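Local coordinates for serine protease pet (PDB 4OM9), which cleaves proteins as a serine protease and autotransporter enterotoxin of enteroaggregative Escherichia coli, with the host cytoskeletal protein alpha-fodrin as a probable target, at residues A[64-69]-A[251-256]; A[80-85]-A[89-94]; A[395-400]-A[404-409]. One frame throughout, in Å; residues are numbered along the deposited sequence.

Contact 1 of 3, residues A[64-69]-A[251-256]; sequences GAYAVT and NELKQL
The aliphatic chain of Lys254 lies across one face of the Tyr66 ring, while Leu253 meets the same ring obliquely. Lys254 CG stands above the ring in a CH-pi contact, 3.7 Å from the centroid of Tyr66 and 17° off the ring normal, displaced slightly toward the rim. From there the lysine chain runs out extended, back toward strand 66-70, so that its CE passes 3.9 Å from Tyr66 CD2. With CG of Lys254 beside its own backbone N (chi1 -71°), the chain leaves the helix over the ring and not past it. Tyr66 reaches the helix backbone as well: its OH is 3.5 Å from Lys254 CA, although this hydroxyl is hydrogen-bonded to Arg106 NH1. Leu253 contributes a single methyl, CD2, which lies 3.9 Å from Tyr66 CE1. The leucine side chain also packs on Ile104 and Met96 of the neighbouring strands; Phe257, just past the helix, touches Tyr66 too. The contact is thus mainly apolar, and the tyrosine oxygen finds its polar partner in Arg106. Helix 247-255 follows the last strand of the second protease sheet yet packs against the first, a placement characteristic of the C-terminal helix in chymotrypsin-like proteases of the PA clan.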
ATOM      1  N   GLY A  64       5.939   3.824  31.652  1.00 31.53           N
ATOM      2  CA  GLY A  64       6.035   5.015  32.473  1.00 32.15           C
ATOM      3  C   GLY A  64       7.490   5.322  32.746  1.00 32.00           C
ATOM      4  O   GLY A  64       8.321   5.322  31.846  1.00 31.57           O
ATOM      5  N   ALA A  65       7.815   5.567  34.010  1.00 32.48           N
ATOM      6  CA  ALA A  65       9.192   5.882  34.345  1.00 32.54           C
ATOM      7  C   ALA A  65      10.003   4.648  34.729  1.00 32.20           C
ATOM      8  O   ALA A  65      11.104   4.791  35.240  1.00 32.45           O
ATOM      9  CB  ALA A  65       9.243   6.915  35.483  1.00 33.44           C
ATOM     10  N   TYR A  66       9.480   3.452  34.483  1.00 31.74           N
ATOM     11  CA  TYR A  66      10.132   2.228  34.982  1.00 31.56           C
ATOM     12  C   TYR A  66      10.673   1.280  33.913  1.00 30.91           C
ATOM     13  O   TYR A  66      10.148   1.180  32.790  1.00 30.51           O
ATOM     14  CB  TYR A  66       9.171   1.462  35.896  1.00 31.82           C
ATOM     15  CG  TYR A  66       8.778   2.278  37.116  1.00 32.89           C
ATOM     16  CD1 TYR A  66       9.699   2.539  38.125  1.00 33.18           C
ATOM     17  CD2 TYR A  66       7.501   2.808  37.239  1.00 33.07           C
ATOM     18  CE1 TYR A  66       9.350   3.292  39.235  1.00 35.33           C
ATOM     19  CE2 TYR A  66       7.148   3.563  38.331  1.00 33.97           C
ATOM     20  CZ  TYR A  66       8.069   3.798  39.341  1.00 34.46           C
ATOM     21  OH  TYR A  66       7.696   4.551  40.436  1.00 35.49           O
ATOM     22  N   ALA A  67      11.761   0.622  34.283  1.00 30.95           N
ATOM     23  CA  ALA A  67      12.466  -0.322  33.444  1.00 30.55           C
ATOM     24  C   ALA A  67      13.071  -1.410  34.325  1.00 30.78           C
ATOM     25  O   ALA A  67      13.264  -1.232  35.536  1.00 31.31           O
ATOM     26  CB  ALA A  67      13.536   0.361  32.647  1.00 30.59           C
ATOM     27  N   VAL A  68      13.390  -2.527  33.694  1.00 30.49           N
ATOM     28  CA  VAL A  68      13.890  -3.705  34.379  1.00 30.74           C
ATOM     29  C   VAL A  68      15.145  -4.195  33.678  1.00 30.81           C
ATOM     30  O   VAL A  68      15.241  -4.172  32.443  1.00 30.47           O
ATOM     31  CB  VAL A  68      12.824  -4.818  34.418  1.00 30.51           C
ATOM     32  CG1 VAL A  68      13.419  -6.100  34.893  1.00 34.19           C
ATOM     33  CG2 VAL A  68      11.716  -4.435  35.360  1.00 30.74           C
ATOM     34  N   THR A  69      16.119  -4.613  34.469  1.00 31.38           N
ATOM     35  CA  THR A  69      17.359  -5.113  33.934  1.00 31.70           C
ATOM     36  C   THR A  69      18.008  -6.095  34.939  1.00 32.36           C
ATOM     37  O   THR A  69      17.328  -6.770  35.709  1.00 32.36           O
ATOM     38  CB  THR A  69      18.304  -3.940  33.580  1.00 32.05           C
ATOM     39  OG1 THR A  69      19.466  -4.432  32.906  1.00 32.47           O
ATOM     40  CG2 THR A  69      18.715  -3.098  34.843  1.00 32.74           C
ATOM     41  N   ASN A 251       7.229  -3.648  42.864  1.00 39.21           N
ATOM     42  CA  ASN A 251       6.146  -2.865  43.429  1.00 37.50           C
ATOM     43  C   ASN A 251       6.631  -2.053  44.601  1.00 37.98           C
ATOM     44  O   ASN A 251       6.131  -0.959  44.867  1.00 43.52           O
ATOM     45  CB  ASN A 251       4.980  -3.767  43.823  1.00 38.21           C
ATOM     46  CG  ASN A 251       4.171  -4.206  42.614  1.00 41.87           C
ATOM     47  OD1 ASN A 251       4.260  -3.591  41.543  1.00 42.82           O
ATOM     48  ND2 ASN A 251       3.382  -5.262  42.774  1.00 43.48           N
ATOM     49  N   GLU A 252       7.647  -2.560  45.273  1.00 44.85           N
ATOM     50  CA  GLU A 252       8.215  -1.811  46.379  1.00 54.48           C
ATOM     51  C   GLU A 252       8.958  -0.590  45.846  1.00 48.11           C
ATOM     52  O   GLU A 252       8.864   0.487  46.411  1.00 51.40           O
ATOM     53  CB  GLU A 252       9.118  -2.703  47.239  1.00 56.37           C
ATOM     54  CG  GLU A 252       8.316  -3.419  48.329  1.00 62.72           C
ATOM     55  CD  GLU A 252       8.969  -4.695  48.827  1.00 74.82           C
ATOM     56  OE1 GLU A 252      10.128  -4.969  48.447  1.00 76.52           O
ATOM     57  OE2 GLU A 252       8.315  -5.435  49.599  1.00 77.80           O
ATOM     58  N   LEU A 253       9.669  -0.738  44.740  1.00 48.47           N
ATOM     59  CA  LEU A 253      10.325   0.429  44.188  1.00 48.19           C
ATOM     60  C   LEU A 253       9.272   1.440  43.759  1.00 41.21           C
ATOM     61  O   LEU A 253       9.427   2.617  44.029  1.00 43.89           O
ATOM     62  CB  LEU A 253      11.232   0.083  43.011  1.00 42.15           C
ATOM     63  CG  LEU A 253      11.856   1.401  42.539  1.00 45.48           C
ATOM     64  CD1 LEU A 253      13.013   1.841  43.448  1.00 44.83           C
ATOM     65  CD2 LEU A 253      12.255   1.386  41.071  1.00 39.20           C
ATOM     66  N   LYS A 254       8.190   0.984  43.128  1.00 38.59           N
ATOM     67  CA  LYS A 254       7.148   1.899  42.645  1.00 36.07           C
ATOM     68  C   LYS A 254       6.450   2.629  43.805  1.00 42.67           C
ATOM     69  O   LYS A 254       5.907   3.716  43.629  1.00 38.79           O
ATOM     70  CB  LYS A 254       6.099   1.155  41.804  1.00 38.97           C
ATOM     71  CG  LYS A 254       6.560   0.664  40.416  1.00 35.35           C
ATOM     72  CD  LYS A 254       5.431  -0.117  39.730  1.00 36.46           C
ATOM     73  CE  LYS A 254       5.778  -0.521  38.295  1.00 34.52           C
ATOM     74  NZ  LYS A 254       4.567  -0.855  37.474  1.00 33.39           N
ATOM     75  N   GLN A 255       6.462   2.030  44.992  1.00 47.88           N
ATOM     76  CA  GLN A 255       5.796   2.643  46.134  1.00 47.40           C
ATOM     77  C   GLN A 255       6.555   3.868  46.599  1.00 44.76           C
ATOM     78  O   GLN A 255       5.973   4.786  47.169  1.00 49.19           O
ATOM     79  CB  GLN A 255       5.638   1.646  47.280  1.00 52.59           C
ATOM     80  CG  GLN A 255       4.294   0.950  47.288  1.00 53.17           C
ATOM     81  CD  GLN A 255       3.141   1.928  47.428  1.00 62.03           C
ATOM     82  OE1 GLN A 255       3.228   2.908  48.175  1.00 64.33           O
ATOM     83  NE2 GLN A 255       2.053   1.668  46.711  1.00 55.39           N
ATOM     84  N   LEU A 256       7.851   3.890  46.333  1.00 37.64           N
ATOM     85  CA  LEU A 256       8.677   5.020  46.725  1.00 35.83           C
ATOM     86  C   LEU A 256       8.307   6.327  45.987  1.00 38.85           C
ATOM     87  O   LEU A 256       8.786   7.410  46.340  1.00 38.72           O
ATOM     88  CB  LEU A 256      10.146   4.692  46.477  1.00 35.66           C
ATOM     89  CG  LEU A 256      10.738   3.541  47.294  1.00 40.37           C
ATOM     90  CD1 LEU A 256      12.210   3.441  46.987  1.00 36.52           C
ATOM     91  CD2 LEU A 256      10.501   3.744  48.796  1.00 38.16           C
TER

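Contact 2 of 3, residues A[80-85]-A[89-94]; sequences ANYQTY and QYTQIN
Tyr90 brings CD1 to the edge of the Tyr85 ring, in the plane of that ring, with 3.5 Å between Tyr90 CD1 and Tyr85 CD1. The two rings meet obliquely, their planes turned 69° to each other, and they diverge toward different partners: Tyr90 OH bonds to Glu113 and to the backbone N of Val112, whereas Tyr85 OH donates to Gln83 OE1 at 2.8 Å. The amide of Gln83 is thereby held at both ends, because its NE2 gives a nearly straight bond (169°) to Ala80 O, 2.9 Å away and in the amide plane. Such double restraint should fix the rotation of this buried group. On the other face of the hairpin, Thr84 and Gln89 point the same way, and Thr84 OG1 donates to a lone pair of Gln89 OE1 at 2.9 Å, in the carbonyl plane; a bend at chi2 brings the glutamine carbonyl back to the threonine. Farther along, the amide planes of Asn81 and Gln92 are turned 38° from each other, without bonding directly. A water bridges the Asn81 side chain to the Gln92 backbone, donating to Asn81 OD1 at 2.7 Å and to Gln92 O at 2.8 Å, while Gln92 OE1 bonds to Gln105. Backbone bonds pair Gln83 with Tyr90 in both directions and Gln92 N with Asn81 O. Beyond this pairing, Ile93 and Asn94 both face Arg106 in a classic beta bulge. This is an antiparallel beta hairpin, whose strand 82-85 borders the first sheet of the chymotrypsin-like protease domain.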
ATOM      1  N   ALA A  80      22.907  -0.007  31.230  1.00 43.10           N
ATOM      2  CA  ALA A  80      21.499   0.156  31.577  1.00 40.08           C
ATOM      3  C   ALA A  80      21.213   1.396  32.433  1.00 34.07           C
ATOM      4  O   ALA A  80      20.055   1.698  32.682  1.00 33.47           O
ATOM      5  CB  ALA A  80      20.988  -1.095  32.286  1.00 33.47           C
ATOM      6  N   ASN A  81      22.243   2.111  32.874  1.00 35.08           N
ATOM      7  CA  ASN A  81      22.031   3.374  33.600  1.00 37.46           C
ATOM      8  C   ASN A  81      21.585   4.517  32.663  1.00 35.88           C
ATOM      9  O   ASN A  81      20.964   5.471  33.097  1.00 35.52           O
ATOM     10  CB  ASN A  81      23.304   3.790  34.367  1.00 40.42           C
ATOM     11  CG  ASN A  81      23.493   3.010  35.682  1.00 40.54           C
ATOM     12  OD1 ASN A  81      23.404   3.583  36.774  1.00 48.59           O
ATOM     13  ND2 ASN A  81      23.742   1.711  35.581  1.00 40.59           N
ATOM     14  N   TYR A  82      21.925   4.411  31.383  1.00 42.39           N
ATOM     15  CA  TYR A  82      21.599   5.423  30.384  1.00 43.89           C
ATOM     16  C   TYR A  82      20.801   4.752  29.273  1.00 35.48           C
ATOM     17  O   TYR A  82      21.310   3.896  28.561  1.00 38.19           O
ATOM     18  CB  TYR A  82      22.871   6.076  29.827  1.00 48.36           C
ATOM     19  CG  TYR A  82      23.818   6.581  30.901  1.00 62.41           C
ATOM     20  CD1 TYR A  82      23.335   7.182  32.051  1.00 60.91           C
ATOM     21  CD2 TYR A  82      25.196   6.445  30.764  1.00 66.82           C
ATOM     22  CE1 TYR A  82      24.191   7.645  33.035  1.00 74.02           C
ATOM     23  CE2 TYR A  82      26.062   6.902  31.740  1.00 65.66           C
ATOM     24  CZ  TYR A  82      25.556   7.505  32.877  1.00 74.90           C
ATOM     25  OH  TYR A  82      26.403   7.970  33.864  1.00 78.85           O
ATOM     26  N   GLN A  83      19.536   5.116  29.153  1.00 33.29           N
ATOM     27  CA  GLN A  83      18.646   4.406  28.253  1.00 32.47           C
ATOM     28  C   GLN A  83      18.127   5.303  27.148  1.00 32.38           C
ATOM     29  O   GLN A  83      17.717   6.451  27.387  1.00 32.60           O
ATOM     30  CB  GLN A  83      17.486   3.795  29.035  1.00 31.84           C
ATOM     31  CG  GLN A  83      17.979   2.933  30.165  1.00 32.03           C
ATOM     32  CD  GLN A  83      16.891   2.131  30.822  1.00 31.50           C
ATOM     33  OE1 GLN A  83      15.725   2.187  30.418  1.00 30.99           O
ATOM     34  NE2 GLN A  83      17.260   1.380  31.858  1.00 31.73           N
ATOM     35  N   THR A  84      18.157   4.769  25.937  1.00 32.18           N
ATOM     36  CA  THR A  84      17.629   5.453  24.779  1.00 32.15           C
ATOM     37  C   THR A  84      16.431   4.708  24.219  1.00 31.45           C
ATOM     38  O   THR A  84      16.507   3.505  23.952  1.00 31.17           O
ATOM     39  CB  THR A  84      18.681   5.589  23.681  1.00 32.77           C
ATOM     40  OG1 THR A  84      19.699   6.487  24.109  1.00 35.99           O
ATOM     41  CG2 THR A  84      18.051   6.121  22.390  1.00 32.76           C
ATOM     42  N   TYR A  85      15.322   5.425  24.071  1.00 31.29           N
ATOM     43  CA  TYR A  85      14.203   4.940  23.286  1.00 30.89           C
ATOM     44  C   TYR A  85      13.893   6.018  22.250  1.00 33.76           C
ATOM     45  O   TYR A  85      13.727   7.200  22.612  1.00 36.62           O
ATOM     46  CB  TYR A  85      12.979   4.650  24.146  1.00 30.49           C
ATOM     47  CG  TYR A  85      13.203   3.749  25.348  1.00 30.29           C
ATOM     48  CD1 TYR A  85      13.694   4.260  26.545  1.00 30.50           C
ATOM     49  CD2 TYR A  85      12.887   2.393  25.301  1.00 29.98           C
ATOM     50  CE1 TYR A  85      13.878   3.445  27.654  1.00 30.39           C
ATOM     51  CE2 TYR A  85      13.071   1.572  26.405  1.00 29.71           C
ATOM     52  CZ  TYR A  85      13.566   2.110  27.583  1.00 29.99           C
ATOM     53  OH  TYR A  85      13.750   1.304  28.696  1.00 29.97           O
ATOM     54  N   GLN A  89      16.682  10.263  25.498  1.00 37.55           N
ATOM     55  CA  GLN A  89      17.604   9.700  26.479  1.00 39.66           C
ATOM     56  C   GLN A  89      17.002   9.699  27.876  1.00 34.82           C
ATOM     57  O   GLN A  89      16.431  10.680  28.314  1.00 34.71           O
ATOM     58  CB  GLN A  89      18.921  10.478  26.499  1.00 39.96           C
ATOM     59  CG  GLN A  89      19.943  10.026  25.472  1.00 50.96           C
ATOM     60  CD  GLN A  89      19.466  10.198  24.043  1.00 56.97           C
ATOM     61  OE1 GLN A  89      19.409   9.232  23.266  1.00 58.10           O
ATOM     62  NE2 GLN A  89      19.125  11.432  23.682  1.00 59.41           N
ATOM     63  N   TYR A  90      17.143   8.591  28.582  1.00 33.34           N
ATOM     64  CA  TYR A  90      16.606   8.493  29.919  1.00 33.32           C
ATOM     65  C   TYR A  90      17.707   8.028  30.876  1.00 36.31           C
ATOM     66  O   TYR A  90      18.625   7.275  30.498  1.00 34.13           O
ATOM     67  CB  TYR A  90      15.419   7.529  29.969  1.00 32.52           C
ATOM     68  CG  TYR A  90      14.262   7.899  29.072  1.00 32.20           C
ATOM     69  CD1 TYR A  90      14.218   7.474  27.744  1.00 31.83           C
ATOM     70  CD2 TYR A  90      13.199   8.659  29.555  1.00 32.41           C
ATOM     71  CE1 TYR A  90      13.163   7.803  26.930  1.00 31.67           C
ATOM     72  CE2 TYR A  90      12.128   8.996  28.740  1.00 32.28           C
ATOM     73  CZ  TYR A  90      12.115   8.576  27.434  1.00 31.91           C
ATOM     74  OH  TYR A  90      11.049   8.913  26.626  1.00 31.92           O
ATOM     75  N   THR A  91      17.611   8.483  32.118  1.00 34.28           N
ATOM     76  CA  THR A  91      18.636   8.185  33.097  1.00 34.94           C
ATOM     77  C   THR A  91      18.012   7.484  34.299  1.00 34.78           C
ATOM     78  O   THR A  91      16.993   7.939  34.818  1.00 34.74           O
ATOM     79  CB  THR A  91      19.369   9.480  33.522  1.00 36.44           C
ATOM     80  OG1 THR A  91      20.209   9.917  32.444  1.00 39.88           O
ATOM     81  CG2 THR A  91      20.221   9.254  34.779  1.00 36.92           C
ATOM     82  N   GLN A  92      18.603   6.367  34.715  1.00 34.77           N
ATOM     83  CA  GLN A  92      18.215   5.710  35.961  1.00 34.87           C
ATOM     84  C   GLN A  92      18.537   6.636  37.140  1.00 35.95           C
ATOM     85  O   GLN A  92      19.676   7.061  37.291  1.00 36.79           O
ATOM     86  CB  GLN A  92      18.945   4.366  36.130  1.00 34.85           C
ATOM     87  CG  GLN A  92      18.794   3.734  37.513  1.00 35.24           C
ATOM     88  CD  GLN A  92      19.858   2.656  37.814  1.00 35.67           C
ATOM     89  OE1 GLN A  92      20.042   1.719  37.040  1.00 36.12           O
ATOM     90  NE2 GLN A  92      20.557   2.801  38.944  1.00 37.53           N
ATOM     91  N   ILE A  93      17.554   6.955  37.970  1.00 36.07           N
ATOM     92  CA  ILE A  93      17.854   7.802  39.116  1.00 37.22           C
ATOM     93  C   ILE A  93      17.549   7.090  40.421  1.00 37.59           C
ATOM     94  O   ILE A  93      17.804   7.618  41.485  1.00 38.65           O
ATOM     95  CB  ILE A  93      17.089   9.171  39.059  1.00 37.51           C
ATOM     96  CG1 ILE A  93      15.579   8.962  38.914  1.00 36.81           C
ATOM     97  CG2 ILE A  93      17.643  10.022  37.949  1.00 37.52           C
ATOM     98  CD1 ILE A  93      14.821   9.078  40.227  1.00 37.48           C
ATOM     99  N   ASN A  94      17.014   5.880  40.326  1.00 36.82           N
ATOM    100  CA  ASN A  94      16.858   5.023  41.501  1.00 37.22           C
ATOM    101  C   ASN A  94      16.644   3.584  41.069  1.00 36.35           C
ATOM    102  O   ASN A  94      16.340   3.302  39.887  1.00 35.39           O
ATOM    103  CB  ASN A  94      15.689   5.485  42.374  1.00 37.62           C
ATOM    104  CG  ASN A  94      15.887   5.148  43.864  1.00 38.69           C
ATOM    105  OD1 ASN A  94      16.546   4.168  44.215  1.00 38.83           O
ATOM    106  ND2 ASN A  94      15.291   5.951  44.730  1.00 41.60           N
TER
HETATM  107  O   HOH W   1      22.265   6.054  36.990  1.00 57.23           O

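Contact 3 of 3, residues A[395-400]-A[404-409]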
ATOM      1  N   ASN A 395       6.522  24.755  20.315  1.00 30.37           N
ATOM      2  CA  ASN A 395       7.481  25.152  19.309  1.00 33.41           C
ATOM      3  C   ASN A 395       7.698  23.976  18.308  1.00 33.51           C
ATOM      4  O   ASN A 395       7.589  24.158  17.093  1.00 29.66           O
ATOM      5  CB  ASN A 395       8.776  25.610  19.977  1.00 32.09           C
ATOM      6  CG  ASN A 395       8.578  26.894  20.820  1.00 38.86           C
ATOM      7  OD1 ASN A 395       7.673  27.693  20.557  1.00 39.20           O
ATOM      8  ND2 ASN A 395       9.419  27.081  21.830  1.00 38.79           N
ATOM      9  N   ASN A 396       7.949  22.783  18.847  1.00 33.96           N
ATOM     10  CA  ASN A 396       8.094  21.542  18.087  1.00 31.09           C
ATOM     11  C   ASN A 396       7.370  20.402  18.775  1.00 29.43           C
ATOM     12  O   ASN A 396       7.426  20.297  20.000  1.00 29.76           O
ATOM     13  CB  ASN A 396       9.564  21.159  17.929  1.00 33.37           C
ATOM     14  CG  ASN A 396      10.342  22.179  17.145  1.00 34.75           C
ATOM     15  OD1 ASN A 396      10.232  22.242  15.926  1.00 34.20           O
ATOM     16  ND2 ASN A 396      11.131  22.996  17.842  1.00 38.07           N
ATOM     17  N   ILE A 397       6.721  19.535  17.994  1.00 29.27           N
ATOM     18  CA  ILE A 397       6.058  18.359  18.533  1.00 27.16           C
ATOM     19  C   ILE A 397       6.666  17.044  18.013  1.00 27.45           C
ATOM     20  O   ILE A 397       6.914  16.894  16.805  1.00 28.18           O
ATOM     21  CB  ILE A 397       4.566  18.392  18.210  1.00 25.25           C
ATOM     22  CG1 ILE A 397       3.931  19.627  18.841  1.00 27.82           C
ATOM     23  CG2 ILE A 397       3.876  17.111  18.690  1.00 23.66           C
ATOM     24  CD1 ILE A 397       2.540  19.923  18.365  1.00 25.92           C
ATOM     25  N   TYR A 398       6.901  16.101  18.931  1.00 29.64           N
ATOM     26  CA  TYR A 398       7.430  14.774  18.606  1.00 27.16           C
ATOM     27  C   TYR A 398       6.395  13.736  18.985  1.00 25.77           C
ATOM     28  O   TYR A 398       5.966  13.662  20.134  1.00 26.64           O
ATOM     29  CB  TYR A 398       8.756  14.556  19.318  1.00 28.28           C
ATOM     30  CG  TYR A 398       9.354  13.154  19.451  1.00 26.58           C
ATOM     31  CD1 TYR A 398       9.043  12.355  20.547  1.00 26.87           C
ATOM     32  CD2 TYR A 398      10.335  12.692  18.555  1.00 28.21           C
ATOM     33  CE1 TYR A 398       9.642  11.117  20.724  1.00 27.50           C
ATOM     34  CE2 TYR A 398      10.931  11.437  18.709  1.00 27.26           C
ATOM     35  CZ  TYR A 398      10.578  10.657  19.808  1.00 28.55           C
ATOM     36  OH  TYR A 398      11.150   9.434  20.033  1.00 27.42           O
ATOM     37  N   VAL A 399       5.946  12.985  17.983  1.00 25.03           N
ATOM     38  CA  VAL A 399       4.905  11.986  18.155  1.00 24.29           C
ATOM     39  C   VAL A 399       5.527  10.607  18.003  1.00 24.79           C
ATOM     40  O   VAL A 399       6.101  10.291  16.952  1.00 24.52           O
ATOM     41  CB  VAL A 399       3.786  12.183  17.142  1.00 23.83           C
ATOM     42  CG1 VAL A 399       2.594  11.283  17.448  1.00 20.58           C
ATOM     43  CG2 VAL A 399       3.379  13.657  17.124  1.00 22.77           C
ATOM     44  N   ALA A 400       5.435   9.798  19.051  1.00 22.94           N
ATOM     45  CA  ALA A 400       6.072   8.483  19.038  1.00 24.22           C
ATOM     46  C   ALA A 400       5.161   7.343  19.499  1.00 23.32           C
ATOM     47  O   ALA A 400       4.248   7.535  20.310  1.00 24.31           O
ATOM     48  CB  ALA A 400       7.332   8.510  19.902  1.00 25.17           C
ATOM     49  N   GLY A 404      -0.810   7.766  20.086  1.00 24.91           N
ATOM     50  CA  GLY A 404      -1.144   9.133  20.452  1.00 24.41           C
ATOM     51  C   GLY A 404      -1.859   9.888  19.329  1.00 26.44           C
ATOM     52  O   GLY A 404      -1.714   9.564  18.148  1.00 24.30           O
ATOM     53  N   THR A 405      -2.652  10.879  19.717  1.00 29.11           N
ATOM     54  CA  THR A 405      -3.301  11.802  18.792  1.00 28.81           C
ATOM     55  C   THR A 405      -2.932  13.246  19.142  1.00 28.72           C
ATOM     56  O   THR A 405      -2.917  13.639  20.319  1.00 29.68           O
ATOM     57  CB  THR A 405      -4.826  11.642  18.825  1.00 30.48           C
ATOM     58  OG1 THR A 405      -5.162  10.355  18.304  1.00 33.50           O
ATOM     59  CG2 THR A 405      -5.519  12.711  17.971  1.00 29.89           C
ATOM     60  N   VAL A 406      -2.603  14.012  18.113  1.00 26.77           N
ATOM     61  CA  VAL A 406      -2.471  15.450  18.214  1.00 25.60           C
ATOM     62  C   VAL A 406      -3.612  16.128  17.441  1.00 28.62           C
ATOM     63  O   VAL A 406      -3.835  15.842  16.258  1.00 27.92           O
ATOM     64  CB  VAL A 406      -1.125  15.916  17.677  1.00 23.63           C
ATOM     65  CG1 VAL A 406      -1.056  17.461  17.674  1.00 24.45           C
ATOM     66  CG2 VAL A 406      -0.023  15.339  18.508  1.00 22.80           C
ATOM     67  N   GLN A 407      -4.333  17.027  18.101  1.00 29.64           N
ATOM     68  CA  GLN A 407      -5.529  17.595  17.511  1.00 28.03           C
ATOM     69  C   GLN A 407      -5.520  19.118  17.492  1.00 28.26           C
ATOM     70  O   GLN A 407      -5.395  19.752  18.532  1.00 29.56           O
ATOM     71  CB  GLN A 407      -6.787  17.117  18.247  1.00 28.48           C
ATOM     72  CG  GLN A 407      -8.053  17.762  17.671  1.00 31.77           C
ATOM     73  CD  GLN A 407      -9.311  17.407  18.413  1.00 38.87           C
ATOM     74  OE1 GLN A 407      -9.638  18.027  19.424  1.00 41.09           O
ATOM     75  NE2 GLN A 407     -10.040  16.424  17.909  1.00 36.18           N
ATOM     76  N   LEU A 408      -5.672  19.693  16.301  1.00 29.03           N
ATOM     77  CA  LEU A 408      -5.742  21.141  16.143  1.00 31.59           C
ATOM     78  C   LEU A 408      -7.062  21.698  16.640  1.00 33.67           C
ATOM     79  O   LEU A 408      -8.114  21.150  16.340  1.00 32.09           O
ATOM     80  CB  LEU A 408      -5.545  21.522  14.682  1.00 30.45           C
ATOM     81  CG  LEU A 408      -4.316  20.883  14.044  1.00 30.42           C
ATOM     82  CD1 LEU A 408      -4.025  21.501  12.695  1.00 26.38           C
ATOM     83  CD2 LEU A 408      -3.120  21.040  14.951  1.00 28.43           C
ATOM     84  N   ASN A 409      -7.013  22.796  17.395  1.00 34.34           N
ATOM     85  CA  ASN A 409      -8.235  23.423  17.896  1.00 32.97           C
ATOM     86  C   ASN A 409      -8.107  24.937  18.024  1.00 40.75           C
ATOM     87  O   ASN A 409      -8.596  25.534  18.982  1.00 41.81           O
ATOM     88  CB  ASN A 409      -8.615  22.821  19.244  1.00 34.31           C
ATOM     89  CG  ASN A 409     -10.058  23.101  19.627  1.00 32.75           C
ATOM     90  OD1 ASN A 409     -10.974  22.941  18.823  1.00 36.71           O
ATOM     91  ND2 ASN A 409     -10.264  23.538  20.863  1.00 36.46           N
TER
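Flat groups have no place where Val406 meets Ile397 and Val399: the side chains meet through methyl groups. The one aromatic ring of the two segments, Tyr398, turns away from 404-409, and takes up a cation-pi contact with Lys380. Across the contact, CG2 of Val406 serves both partners. It lies 4.0 Å from Val399 CG2, the two valines crossing obliquely, and 4.3 Å from Ile397 CG2. In Val406, CG1 is anti to the backbone N (chi1 175°), which leaves CG2 beside that N and facing the other strand; Val399 is turned the same way, and the two CG2 branches meet. All three side chains are buried, and Gly404 adds backbone surface near Val399. These are inward-facing residues of the parallel beta-helix known from autotransporter passenger domains, with the turn between Ala400 and Gly404 joining two of its faces. Strand 397-399 runs between strands 379-381 and 422-424 in one parallel sheet; strand 404-408 runs between 385-388 and 429-432 in another. The interior is continued by Leu388, Ile422 and Leu431 from these adjoining strands, while on the outer side of the beta-helix, buried against the protease domain, Tyr398 OH is hydrogen-bonded to Ser87 N and Glu113.

From the N terminus, the chain first lays down strand 66-70, which contact 1 joins to helix 247-255 across 181 intervening residues. Contact 2 is a local closure within that loop, a hairpin with three residues between its segments. The two touch: Ala67 packs on Gln83 and Tyr85, and both belong to the same antiparallel sheet, so contact 1 brings the late helix 247-255 onto the sheet that contact 2 edges. Contact 3 follows in series, closing a tight corner of the beta-helix. Its centre is about 24 Å from that of contact 2, yet Tyr85 and Tyr398 approach each other where protease domain and beta-helix meet.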